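Local structure of DNA translocase coupling protein (Clostridium perfringens, 6O1W) at residues 109-114 against 123-128; 115-120 against 334-339; 130-135 against 294-299; 148-153 against 228-233. The protein probably couples ATP binding to the movement of plasmid DNA during conjugation, as a membrane-bound translocase of the FtsK/SpoIIIE family, here represented by its ATPase-containing part. All coordinates share one frame; numbering follows the deposited sequence.

Interaction 1. Residues 109-114 against 123-128; sequences EGVVVV and KIDLNK. With BGC (beta-D-glucopyranose), chain C.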
loop_
_atom_site.group_PDB
_atom_site.type_symbol
_atom_site.label_atom_id
_atom_site.label_comp_id
_atom_site.label_asym_id
_atom_site.label_seq_id
_atom_site.Cartn_x
_atom_site.Cartn_y
_atom_site.Cartn_z
ATOM N N GLU A 109 19.406 2.551 8.366
ATOM C CA GLU A 109 18.802 1.301 8.830
ATOM C C GLU A 109 17.338 1.569 9.208
ATOM O O GLU A 109 17.058 2.566 9.864
ATOM C CB GLU A 109 19.608 0.762 10.050
ATOM C CG GLU A 109 19.281 -0.668 10.445
ATOM C CD GLU A 109 17.963 -0.915 11.166
ATOM O OE1 GLU A 109 17.532 -0.050 11.962
ATOM O OE2 GLU A 109 17.353 -1.980 10.918
ATOM N N GLY A 110 16.428 0.704 8.779
ATOM C CA GLY A 110 15.006 0.857 9.087
ATOM C C GLY A 110 14.211 1.709 8.116
ATOM O O GLY A 110 12.987 1.785 8.221
ATOM N N VAL A 111 14.888 2.348 7.164
ATOM C CA VAL A 111 14.252 3.176 6.137
ATOM C C VAL A 111 14.129 2.312 4.892
ATOM O O VAL A 111 15.128 1.732 4.422
ATOM C CB VAL A 111 14.997 4.525 5.831
ATOM C CG1 VAL A 111 14.280 5.321 4.740
ATOM C CG2 VAL A 111 15.115 5.390 7.080
ATOM N N VAL A 112 12.895 2.229 4.363
ATOM C CA VAL A 112 12.580 1.491 3.143
ATOM C C VAL A 112 11.904 2.406 2.104
ATOM O O VAL A 112 11.279 3.396 2.469
ATOM C CB VAL A 112 11.773 0.184 3.431
ATOM C CG1 VAL A 112 12.517 -0.713 4.436
ATOM C CG2 VAL A 112 10.352 0.483 3.917
ATOM N N VAL A 113 12.056 2.080 0.812
ATOM C CA VAL A 113 11.457 2.810 -0.299
ATOM C C VAL A 113 10.415 1.884 -0.967
ATOM O O VAL A 113 10.733 0.733 -1.267
ATOM C CB VAL A 113 12.514 3.340 -1.304
ATOM C CG1 VAL A 113 11.890 4.352 -2.257
ATOM C CG2 VAL A 113 13.698 3.975 -0.575
ATOM N N VAL A 114 9.183 2.378 -1.211
ATOM C CA VAL A 114 8.177 1.488 -1.812
ATOM C C VAL A 114 7.816 1.828 -3.285
ATOM O O VAL A 114 7.171 1.021 -3.945
ATOM C CB VAL A 114 6.914 1.340 -0.935
ATOM C CG1 VAL A 114 7.268 0.630 0.371
ATOM C CG2 VAL A 114 6.266 2.686 -0.656
ATOM N N LYS A 123 9.130 7.004 0.989
ATOM C CA LYS A 123 10.020 6.384 1.994
ATOM C C LYS A 123 9.254 6.155 3.274
ATOM O O LYS A 123 8.390 6.962 3.633
ATOM C CB LYS A 123 11.269 7.242 2.275
ATOM C CG LYS A 123 12.163 7.450 1.047
ATOM C CD LYS A 123 13.461 8.146 1.367
ATOM C CE LYS A 123 14.147 8.579 0.098
ATOM N NZ LYS A 123 15.336 9.430 0.373
ATOM N N ILE A 124 9.502 5.012 3.911
ATOM C CA ILE A 124 8.903 4.651 5.187
ATOM C C ILE A 124 10.060 4.426 6.163
ATOM O O ILE A 124 10.943 3.614 5.883
ATOM C CB ILE A 124 7.986 3.392 5.120
ATOM C CG1 ILE A 124 6.856 3.530 4.078
ATOM C CG2 ILE A 124 7.408 3.059 6.507
ATOM C CD1 ILE A 124 6.224 2.177 3.669
ATOM N N ASP A 125 10.048 5.143 7.297
ATOM C CA ASP A 125 11.021 4.971 8.379
ATOM C C ASP A 125 10.340 4.110 9.443
ATOM O O ASP A 125 9.509 4.593 10.228
ATOM C CB ASP A 125 11.466 6.317 8.966
ATOM C CG ASP A 125 12.519 6.193 10.068
ATOM O OD1 ASP A 125 12.738 5.065 10.560
ATOM O OD2 ASP A 125 13.122 7.225 10.435
ATOM N N LEU A 126 10.703 2.820 9.464
ATOM C CA LEU A 126 10.136 1.845 10.385
ATOM C C LEU A 126 10.357 2.196 11.854
ATOM O O LEU A 126 9.563 1.750 12.672
ATOM C CB LEU A 126 10.616 0.422 10.057
ATOM C CG LEU A 126 10.239 -0.112 8.662
ATOM C CD1 LEU A 126 10.799 -1.441 8.470
ATOM C CD2 LEU A 126 8.736 -0.190 8.484
ATOM N N ASN A 127 11.335 3.082 12.185
ATOM C CA ASN A 127 11.526 3.550 13.575
ATOM C C ASN A 127 10.406 4.540 14.002
ATOM O O ASN A 127 10.200 4.752 15.193
ATOM C CB ASN A 127 12.928 4.191 13.757
ATOM C CG ASN A 127 14.066 3.208 13.561
ATOM O OD1 ASN A 127 14.981 3.410 12.756
ATOM N ND2 ASN A 127 14.015 2.100 14.261
ATOM N N LYS A 128 9.678 5.120 13.033
ATOM C CA LYS A 128 8.593 6.092 13.267
ATOM C C LYS A 128 7.196 5.511 13.030
ATOM O O LYS A 128 6.282 5.785 13.806
ATOM C CB LYS A 128 8.816 7.335 12.397
ATOM C CG LYS A 128 10.057 8.122 12.835
ATOM C CD LYS A 128 10.533 9.125 11.808
ATOM C CE LYS A 128 11.682 9.937 12.371
ATOM N NZ LYS A 128 12.315 10.809 11.343
HETATM C C2 BGC C . 5.005 11.173 1.722
HETATM C C3 BGC C . 5.995 11.479 0.606
HETATM C C4 BGC C . 7.390 11.661 1.190
HETATM C C5 BGC C . 7.873 10.316 1.720
HETATM C C6 BGC C . 8.983 10.413 2.751
HETATM C C1 BGC C . 5.622 10.261 2.791
HETATM O O1 BGC C . 5.876 10.999 3.935
HETATM O O2 BGC C . 3.821 10.577 1.203
HETATM O O3 BGC C . 5.595 12.646 -0.105
HETATM O O4 BGC C . 8.304 12.146 0.208
HETATM O O5 BGC C . 6.785 9.562 2.297
HETATM O O6 BGC C . 8.545 10.837 4.039
#
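V112 and I124 face each other as an antiparallel hydrogen-bonded pair, and their side chains cross obliquely on one side of the sheet. V112 CG2 lies on the more hindered side, flanked by both the backbone N and the carbonyl carbon (chi1 -55°), which sets it 3.9 Å from I124 CB. I124 turns CG1 anti to its carbonyl carbon and runs on extended, so that CD1 meets V114 CG1 at 3.8 Å, the two side chains crossing at about a right angle. Two nearly straight backbone bonds clamp the central pair: V112 N gives to I124 O at 2.8 Å, and I124 N returns the bond to V112 O. The strands 111-116 and 121-125 thus form a beta hairpin at the edge of the large mixed sheet, with helix 142-155 covering the V112, V114 and L126 side. On the other face V113 and K123 lie side by side, CG2 to CG 4.1 Å, before the extended lysine leads away; the CB of K123 also lies 3.9 Å from C6 of the bound glucose. V111 CG2, beside its own backbone N, approaches D125 CG. Beyond the strand L126 N donates to G110 O at 2.8 Å from above the carbonyl plane. G110 has a positive phi of 88°, suited to glycine, while D125 OD1 accepts from N127 N and closes an Asx turn.

Interaction 2. Residues 115-120 against 334-339; sequences GQTFSG and DTVQFQ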
loop_
_atom_site.group_PDB
_atom_site.type_symbol
_atom_site.label_atom_id
_atom_site.label_comp_id
_atom_site.label_asym_id
_atom_site.label_seq_id
_atom_site.Cartn_x
_atom_site.Cartn_y
_atom_site.Cartn_z
ATOM N N GLY A 115 8.258 2.977 -3.777
ATOM C CA GLY A 115 7.994 3.385 -5.144
ATOM C C GLY A 115 8.035 4.877 -5.377
ATOM O O GLY A 115 8.557 5.625 -4.550
ATOM N N GLN A 116 7.450 5.318 -6.502
ATOM C CA GLN A 116 7.496 6.715 -6.939
ATOM C C GLN A 116 6.189 7.442 -6.930
ATOM O O GLN A 116 5.223 6.950 -7.500
ATOM C CB GLN A 116 8.076 6.789 -8.369
ATOM C CG GLN A 116 8.710 8.140 -8.681
ATOM C CD GLN A 116 9.333 8.193 -10.050
ATOM O OE1 GLN A 116 10.101 7.325 -10.456
ATOM N NE2 GLN A 116 9.035 9.240 -10.778
ATOM N N THR A 117 6.192 8.672 -6.374
ATOM C CA THR A 117 5.044 9.574 -6.367
ATOM C C THR A 117 5.366 10.777 -7.313
ATOM O O THR A 117 6.323 10.690 -8.082
ATOM C CB THR A 117 4.575 9.915 -4.927
ATOM O OG1 THR A 117 3.265 10.494 -5.002
ATOM C CG2 THR A 117 5.525 10.860 -4.192
ATOM N N PHE A 118 4.547 11.843 -7.300
ATOM C CA PHE A 118 4.699 13.022 -8.180
ATOM C C PHE A 118 6.004 13.786 -7.959
ATOM O O PHE A 118 6.680 14.112 -8.931
ATOM C CB PHE A 118 3.481 13.961 -8.075
ATOM C CG PHE A 118 2.176 13.232 -8.291
ATOM C CD1 PHE A 118 1.764 12.878 -9.569
ATOM C CD2 PHE A 118 1.401 12.826 -7.211
ATOM C CE1 PHE A 118 0.573 12.161 -9.771
ATOM C CE2 PHE A 118 0.226 12.084 -7.410
ATOM C CZ PHE A 118 -0.185 11.770 -8.690
ATOM N N SER A 119 6.351 14.055 -6.685
ATOM C CA SER A 119 7.575 14.733 -6.278
ATOM C C SER A 119 8.339 13.775 -5.375
ATOM O O SER A 119 8.033 13.682 -4.180
ATOM C CB SER A 119 7.256 16.017 -5.513
ATOM O OG SER A 119 6.472 16.921 -6.272
ATOM N N GLY A 120 9.271 13.028 -5.962
ATOM C CA GLY A 120 10.123 12.080 -5.243
ATOM C C GLY A 120 9.557 10.695 -5.013
ATOM O O GLY A 120 8.483 10.346 -5.518
ATOM N N ASP A 334 -3.097 12.027 5.277
ATOM C CA ASP A 334 -3.013 12.225 3.807
ATOM C C ASP A 334 -2.925 10.917 3.002
ATOM O O ASP A 334 -2.280 9.963 3.436
ATOM C CB ASP A 334 -1.842 13.167 3.432
ATOM C CG ASP A 334 -1.897 13.792 2.027
ATOM O OD1 ASP A 334 -3.013 13.857 1.430
ATOM O OD2 ASP A 334 -0.838 14.230 1.534
ATOM N N THR A 335 -3.579 10.889 1.836
ATOM C CA THR A 335 -3.599 9.742 0.917
ATOM C C THR A 335 -3.001 10.193 -0.402
ATOM O O THR A 335 -3.546 11.088 -1.029
ATOM C CB THR A 335 -5.038 9.176 0.719
ATOM O OG1 THR A 335 -5.608 8.839 1.976
ATOM C CG2 THR A 335 -5.065 7.932 -0.185
ATOM N N VAL A 336 -1.891 9.594 -0.823
ATOM C CA VAL A 336 -1.256 9.986 -2.090
ATOM C C VAL A 336 -1.186 8.814 -3.065
ATOM O O VAL A 336 -1.100 7.661 -2.643
ATOM C CB VAL A 336 0.133 10.695 -1.918
ATOM C CG1 VAL A 336 0.058 11.860 -0.927
ATOM C CG2 VAL A 336 1.224 9.713 -1.520
ATOM N N GLN A 337 -1.176 9.113 -4.360
ATOM C CA GLN A 337 -1.061 8.099 -5.391
ATOM C C GLN A 337 0.438 7.886 -5.677
ATOM O O GLN A 337 1.211 8.840 -5.685
ATOM C CB GLN A 337 -1.832 8.572 -6.672
ATOM C CG GLN A 337 -1.836 7.558 -7.798
ATOM C CD GLN A 337 -2.633 7.920 -9.043
ATOM O OE1 GLN A 337 -3.233 8.994 -9.227
ATOM N NE2 GLN A 337 -2.640 7.001 -9.946
ATOM N N PHE A 338 0.853 6.636 -5.891
ATOM C CA PHE A 338 2.235 6.328 -6.242
ATOM C C PHE A 338 2.288 5.046 -7.057
ATOM O O PHE A 338 1.361 4.226 -6.956
ATOM C CB PHE A 338 3.137 6.179 -4.974
ATOM C CG PHE A 338 3.075 4.845 -4.264
ATOM C CD1 PHE A 338 2.018 4.543 -3.410
ATOM C CD2 PHE A 338 4.096 3.909 -4.413
ATOM C CE1 PHE A 338 1.982 3.327 -2.713
ATOM C CE2 PHE A 338 4.052 2.689 -3.732
ATOM C CZ PHE A 338 2.984 2.396 -2.900
ATOM N N GLN A 339 3.415 4.855 -7.798
ATOM C CA GLN A 339 3.721 3.649 -8.556
ATOM C C GLN A 339 4.677 2.824 -7.718
ATOM O O GLN A 339 5.775 3.275 -7.412
ATOM C CB GLN A 339 4.395 3.977 -9.914
ATOM C CG GLN A 339 4.593 2.755 -10.853
ATOM C CD GLN A 339 3.305 2.062 -11.271
ATOM O OE1 GLN A 339 2.228 2.664 -11.345
ATOM N NE2 GLN A 339 3.379 0.760 -11.549
#
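T117 turns its hydroxyl straight at the backbone of the opposite strand. With OG1 anti to its own backbone N (chi1 -165°), it donates to Q337 O at 2.7 Å, nearly along the C=O axis, so a side chain adds a bond next to the Q116-Q339 pair. Q337 O also lies obliquely off the F118 ring, 3.8 Å from F118 CE2. F118 CZ then comes to 4.1 Å from Q337 CB, and the ring crosses the glutamine obliquely, its plane almost perpendicular to that of the amide. Around this pair M88 of strand 82-89 touches both side chains. F338 is turned quite differently: CG takes the hindered side, flanked by backbone N and carbonyl carbon (chi1 81°), which puts the ring edge against the main chain at 115-116, with CD2 4.0 Å from G115 CA. G115 CA also lies close against Q339 O, and its backbone angles are ones suited to glycine. Q116 and Q339 form the antiparallel hydrogen-bonded pair of the contact. Q116 N reaches Q339 O at 2.8 Å in the carbonyl plane, whereas Q339 N meets Q116 O from above its plane. The Q339 side chain, bent at chi2, takes its amide to R326 and K324 O. V336 also lines a pocket holding glucose. Here strand 111-116 is joined to the last strand, 334-340, an antiparallel extension of the ATPase sheet that ends at A340, an ATP-contacting residue in another structure of this protein.

Interaction 3. Residues 130-135 against 294-299; sequences PHILSA and VPVRIC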
loop_
_atom_site.group_PDB
_atom_site.type_symbol
_atom_site.label_atom_id
_atom_site.label_comp_id
_atom_site.label_asym_id
_atom_site.label_seq_id
_atom_site.Cartn_x
_atom_site.Cartn_y
_atom_site.Cartn_z
ATOM N N PRO A 130 6.003 1.782 12.493
ATOM C CA PRO A 130 6.603 0.434 12.503
ATOM C C PRO A 130 5.893 -0.687 11.755
ATOM O O PRO A 130 6.529 -1.728 11.535
ATOM C CB PRO A 130 6.694 0.101 14.004
ATOM C CG PRO A 130 5.605 0.915 14.649
ATOM C CD PRO A 130 5.503 2.170 13.837
ATOM N N HIS A 131 4.602 -0.520 11.410
ATOM C CA HIS A 131 3.851 -1.583 10.741
ATOM C C HIS A 131 3.188 -1.115 9.464
ATOM O O HIS A 131 2.808 0.055 9.340
ATOM C CB HIS A 131 2.850 -2.249 11.701
ATOM C CG HIS A 131 3.446 -2.568 13.035
ATOM N ND1 HIS A 131 4.508 -3.456 13.163
ATOM C CD2 HIS A 131 3.154 -2.058 14.252
ATOM C CE1 HIS A 131 4.807 -3.474 14.453
ATOM N NE2 HIS A 131 4.024 -2.647 15.150
ATOM N N ILE A 132 3.080 -2.026 8.506
ATOM C CA ILE A 132 2.550 -1.764 7.165
ATOM C C ILE A 132 1.458 -2.772 6.806
ATOM O O ILE A 132 1.627 -3.981 7.001
ATOM C CB ILE A 132 3.712 -1.865 6.135
ATOM C CG1 ILE A 132 4.829 -0.838 6.449
ATOM C CG2 ILE A 132 3.198 -1.754 4.677
ATOM C CD1 ILE A 132 6.141 -0.975 5.657
ATOM N N LEU A 133 0.378 -2.274 6.229
ATOM C CA LEU A 133 -0.682 -3.123 5.718
ATOM C C LEU A 133 -0.773 -2.817 4.214
ATOM O O LEU A 133 -0.922 -1.640 3.815
ATOM C CB LEU A 133 -2.013 -2.820 6.434
ATOM C CG LEU A 133 -3.250 -3.624 5.921
ATOM C CD1 LEU A 133 -3.329 -4.970 6.580
ATOM C CD2 LEU A 133 -4.554 -2.896 6.247
ATOM N N SER A 134 -0.657 -3.858 3.391
ATOM C CA SER A 134 -0.721 -3.734 1.935
ATOM C C SER A 134 -1.924 -4.512 1.451
ATOM O O SER A 134 -2.002 -5.722 1.682
ATOM C CB SER A 134 0.586 -4.204 1.285
ATOM O OG SER A 134 0.526 -4.198 -0.133
ATOM N N ALA A 135 -2.908 -3.792 0.855
ATOM C CA ALA A 135 -4.153 -4.370 0.396
ATOM C C ALA A 135 -4.355 -4.238 -1.094
ATOM O O ALA A 135 -4.086 -3.194 -1.658
ATOM C CB ALA A 135 -5.326 -3.760 1.135
ATOM N N VAL A 294 -1.630 -0.108 13.107
ATOM C CA VAL A 294 -0.877 -0.292 11.853
ATOM C C VAL A 294 -0.968 1.025 11.089
ATOM O O VAL A 294 -1.967 1.245 10.440
ATOM C CB VAL A 294 -1.337 -1.524 11.022
ATOM C CG1 VAL A 294 -0.509 -1.651 9.727
ATOM C CG2 VAL A 294 -1.218 -2.797 11.868
ATOM N N PRO A 295 0.031 1.923 11.200
ATOM C CA PRO A 295 -0.118 3.265 10.602
ATOM C C PRO A 295 0.058 3.387 9.092
ATOM O O PRO A 295 -0.532 4.290 8.522
ATOM C CB PRO A 295 0.943 4.098 11.338
ATOM C CG PRO A 295 1.988 3.107 11.712
ATOM C CD PRO A 295 1.257 1.841 12.029
ATOM N N VAL A 296 0.904 2.547 8.459
ATOM C CA VAL A 296 1.124 2.655 7.020
ATOM C C VAL A 296 0.100 1.806 6.276
ATOM O O VAL A 296 -0.023 0.613 6.558
ATOM C CB VAL A 296 2.568 2.259 6.595
ATOM C CG1 VAL A 296 2.732 2.372 5.089
ATOM C CG2 VAL A 296 3.627 3.094 7.319
ATOM N N ARG A 297 -0.622 2.416 5.317
ATOM C CA ARG A 297 -1.561 1.679 4.479
ATOM C C ARG A 297 -1.165 1.867 3.042
ATOM O O ARG A 297 -0.954 2.999 2.567
ATOM C CB ARG A 297 -3.019 2.135 4.654
ATOM C CG ARG A 297 -3.461 2.370 6.088
ATOM C CD ARG A 297 -3.709 1.090 6.868
ATOM N NE ARG A 297 -3.802 1.400 8.294
ATOM C CZ ARG A 297 -4.854 1.978 8.858
ATOM N NH1 ARG A 297 -5.939 2.260 8.136
ATOM N NH2 ARG A 297 -4.832 2.293 10.141
ATOM N N ILE A 298 -1.076 0.755 2.351
ATOM C CA ILE A 298 -0.817 0.706 0.929
ATOM C C ILE A 298 -2.055 0.025 0.363
ATOM O O ILE A 298 -2.372 -1.090 0.763
ATOM C CB ILE A 298 0.533 0.036 0.563
ATOM C CG1 ILE A 298 1.712 0.878 1.107
ATOM C CG2 ILE A 298 0.651 -0.077 -0.950
ATOM C CD1 ILE A 298 3.032 0.107 1.347
ATOM N N CYS A 299 -2.808 0.734 -0.491
ATOM C CA CYS A 299 -4.056 0.204 -1.026
ATOM C C CYS A 299 -4.137 0.233 -2.546
ATOM O O CYS A 299 -3.908 1.273 -3.167
ATOM C CB CYS A 299 -5.245 0.913 -0.393
ATOM S SG CYS A 299 -6.826 0.055 -0.633
#
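V294 fits its CG1 methyl against the backbone between H131 and L133, 3.7 Å from I132 C, in the hollow ahead of the parallel pairing. CG1 stands anti to its backbone N (chi1 180°), which also brings it to 3.8 Å from L133 CB, while CG2 turns to H131 CB. P295 fills the neighbouring dip with the edge of its ring, CD lying against H131 O. On the face of I132, S134, V296 and I298, I132 lies alongside V296, pointing the same way, with I132 CG1 3.8 Å from V296 CB. The other branch of I132, CG2, meets CD1 of I298 at 3.8 Å, so the isoleucine is seated against V296 and I298, the two partner-strand residues on this face. Helix 142-155 covers this surface, I149 touching I132 and I145 touching I298. On the face of L133 and R297, L133 CD2 rests on R297 CD as the side chains cross obliquely. R297 bends at chi2 (-75°) so that its guanidinium lies edge-on to V294 O and grips it with two nitrogens: NE donates at 2.8 Å nearly along the C=O axis, and NH2 from above the carbonyl plane. V294 is the first residue after helix 288-293; R297 NH1 bonds to V311 O. Four backbone bonds join the strands, the longest from V296 N to H131 O at 3.3 Å, the straightest from A135 N to I298 O. Such parallel pairing, with strand 132-135 running into the Walker A loop and S134 OG hydrogen-bonded to K142 O, is the core of a P-loop NTPase domain.

Interaction 4. Residues 148-153 against 228-233; sequences CILWQL and RIIVVI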
loop_
_atom_site.group_PDB
_atom_site.type_symbol
_atom_site.label_atom_id
_atom_site.label_comp_id
_atom_site.label_asym_id
_atom_site.label_seq_id
_atom_site.Cartn_x
_atom_site.Cartn_y
_atom_site.Cartn_z
ATOM N N CYS A 148 9.570 -6.723 -1.609
ATOM C CA CYS A 148 10.503 -5.617 -1.895
ATOM C C CYS A 148 10.978 -4.983 -0.577
ATOM O O CYS A 148 12.154 -4.699 -0.425
ATOM C CB CYS A 148 9.820 -4.575 -2.776
ATOM S SG CYS A 148 10.930 -3.287 -3.362
ATOM N N ILE A 149 10.056 -4.741 0.361
ATOM C CA ILE A 149 10.353 -4.214 1.707
ATOM C C ILE A 149 11.245 -5.232 2.443
ATOM O O ILE A 149 12.240 -4.845 3.036
ATOM C CB ILE A 149 9.044 -3.949 2.498
ATOM C CG1 ILE A 149 8.275 -2.740 1.877
ATOM C CG2 ILE A 149 9.352 -3.713 4.022
ATOM C CD1 ILE A 149 6.862 -2.646 2.300
ATOM N N LEU A 150 10.877 -6.534 2.381
ATOM C CA LEU A 150 11.606 -7.633 3.014
ATOM C C LEU A 150 13.052 -7.668 2.541
ATOM O O LEU A 150 13.950 -7.761 3.370
ATOM C CB LEU A 150 10.898 -8.972 2.704
ATOM C CG LEU A 150 11.594 -10.276 3.121
ATOM C CD1 LEU A 150 11.838 -10.320 4.686
ATOM C CD2 LEU A 150 10.778 -11.492 2.648
ATOM N N TRP A 151 13.269 -7.594 1.212
ATOM C CA TRP A 151 14.588 -7.596 0.574
ATOM C C TRP A 151 15.478 -6.457 1.107
ATOM O O TRP A 151 16.620 -6.689 1.498
ATOM C CB TRP A 151 14.411 -7.477 -0.952
ATOM C CG TRP A 151 15.724 -7.366 -1.667
ATOM C CD1 TRP A 151 16.240 -6.249 -2.261
ATOM C CD2 TRP A 151 16.762 -8.364 -1.711
ATOM N NE1 TRP A 151 17.489 -6.523 -2.774
ATOM C CE2 TRP A 151 17.842 -7.811 -2.435
ATOM C CE3 TRP A 151 16.856 -9.694 -1.257
ATOM C CZ2 TRP A 151 19.006 -8.538 -2.718
ATOM C CZ3 TRP A 151 18.019 -10.410 -1.520
ATOM C CH2 TRP A 151 19.082 -9.827 -2.232
ATOM N N GLN A 152 14.917 -5.249 1.185
ATOM C CA GLN A 152 15.588 -4.055 1.696
ATOM C C GLN A 152 16.063 -4.255 3.130
ATOM O O GLN A 152 17.241 -4.024 3.410
ATOM C CB GLN A 152 14.678 -2.814 1.572
ATOM C CG GLN A 152 14.448 -2.428 0.105
ATOM C CD GLN A 152 13.512 -1.265 -0.088
ATOM O OE1 GLN A 152 12.427 -1.374 -0.655
ATOM N NE2 GLN A 152 13.909 -0.130 0.372
ATOM N N LEU A 153 15.175 -4.771 4.000
ATOM C CA LEU A 153 15.505 -5.056 5.392
ATOM C C LEU A 153 16.498 -6.199 5.552
ATOM O O LEU A 153 17.360 -6.111 6.422
ATOM C CB LEU A 153 14.250 -5.278 6.233
ATOM C CG LEU A 153 13.350 -4.048 6.294
ATOM C CD1 LEU A 153 12.026 -4.380 6.958
ATOM C CD2 LEU A 153 14.088 -2.850 6.944
ATOM N N ARG A 228 16.874 -5.871 14.152
ATOM C CA ARG A 228 15.506 -5.653 13.675
ATOM C C ARG A 228 14.912 -7.011 13.256
ATOM O O ARG A 228 15.596 -7.802 12.609
ATOM C CB ARG A 228 15.495 -4.697 12.458
ATOM C CG ARG A 228 14.073 -4.429 11.930
ATOM C CD ARG A 228 13.971 -3.287 10.918
ATOM N NE ARG A 228 14.628 -2.085 11.422
ATOM C CZ ARG A 228 14.112 -1.238 12.298
ATOM N NH1 ARG A 228 12.876 -1.407 12.749
ATOM N NH2 ARG A 228 14.831 -0.224 12.747
ATOM N N ILE A 229 13.671 -7.280 13.654
ATOM C CA ILE A 229 12.932 -8.467 13.249
ATOM C C ILE A 229 11.790 -8.038 12.294
ATOM O O ILE A 229 10.970 -7.197 12.663
ATOM C CB ILE A 229 12.368 -9.264 14.463
ATOM C CG1 ILE A 229 13.517 -9.852 15.330
ATOM C CG2 ILE A 229 11.436 -10.379 13.967
ATOM C CD1 ILE A 229 13.096 -10.305 16.766
ATOM N N ILE A 230 11.732 -8.621 11.076
ATOM C CA ILE A 230 10.641 -8.350 10.143
ATOM C C ILE A 230 9.751 -9.587 10.036
ATOM O O ILE A 230 10.237 -10.704 9.870
ATOM C CB ILE A 230 11.087 -7.766 8.770
ATOM C CG1 ILE A 230 9.828 -7.443 7.875
ATOM C CG2 ILE A 230 12.154 -8.639 8.069
ATOM C CD1 ILE A 230 10.056 -7.139 6.416
ATOM N N VAL A 231 8.454 -9.386 10.207
ATOM C CA VAL A 231 7.459 -10.456 10.170
ATOM C C VAL A 231 6.548 -10.172 8.982
ATOM O O VAL A 231 5.851 -9.162 8.969
ATOM C CB VAL A 231 6.659 -10.546 11.492
ATOM C CG1 VAL A 231 5.745 -11.772 11.498
ATOM C CG2 VAL A 231 7.581 -10.535 12.709
ATOM N N VAL A 232 6.570 -11.043 7.995
ATOM C CA VAL A 232 5.781 -10.846 6.784
ATOM C C VAL A 232 4.624 -11.805 6.833
ATOM O O VAL A 232 4.837 -13.009 6.914
ATOM C CB VAL A 232 6.618 -11.005 5.481
ATOM C CG1 VAL A 232 5.776 -10.664 4.234
ATOM C CG2 VAL A 232 7.874 -10.149 5.524
ATOM N N ILE A 233 3.410 -11.274 6.819
ATOM C CA ILE A 233 2.208 -12.094 6.850
ATOM C C ILE A 233 1.624 -11.927 5.461
ATOM O O ILE A 233 1.132 -10.849 5.112
ATOM C CB ILE A 233 1.263 -11.621 8.003
ATOM C CG1 ILE A 233 1.943 -11.813 9.401
ATOM C CG2 ILE A 233 -0.114 -12.281 7.915
ATOM C CD1 ILE A 233 1.294 -11.046 10.550
#
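Helix 148-153 runs almost antiparallel to strand 229-233, the N-to-C directions 162° apart and the axes 9.8 Å apart at closest approach. No hydrogen bond passes between the segments, and the nearest alpha carbons, those of L150 and I230, are 7.2 Å apart; side chains bridge the gap. R228, just ahead of the strand, and I230 and V232 within it direct their beta carbons to the helix, and I230 is the central projection. Its CG1 stands anti to the backbone N (chi1 -177°) and the chain continues extended, so CD1 reaches the helix surface and lies 3.8 Å from L150 CA. L153 crosses I230 obliquely, its CD1 lying along the isoleucine chain and coming to 3.4 Å from I230 CD1, closer than usual for two methyl carbons and a sign of tight packing. I149 CG2 touches that same methyl more loosely. L150, with CG anti to its backbone N, swings CD1 to the other branch of I230, 3.8 Å from CG2, and onward to V232 CG2 at 4.1 Å. L153 CD2 rests 4.0 Å from CD of R228. The arginine bends at chi3, and its charged end turns to E109, in a salt bridge, and to N273. A160 of the neighbouring strand 159-163 touches both L150 and I230, whereas I229 and V231 project to helix 185-209. The parallel part of the mixed sheet, with helices on both faces, one following the phosphate-binding loop, gives the three-layer alpha/beta/alpha plan of the P-loop NTPases.

Overall arrangement
All four contacts reach one mixed sheet, and helix 142-155 ties three of them together. Interactions 1 and 2 share strand 111-116, paired on one edge with 121-125 and on the other with 334-340; their centres are 15 Å apart. Interaction 3 lies further across the sheet, its centre 12 Å from that of interaction 1, and I132 CD1 packs on both I124 and I149. Interaction 4 presses the helix onto strand 229-233, while Q152 meets V112 of interaction 1. Along the chain interaction 1 crosses interaction 2 and precedes interactions 3 and 4; 4 is nested within 3, and 3 within 2, consistent with late strands 296-299 and 334-340 returning to the sheet built by the earlier P-loop segments.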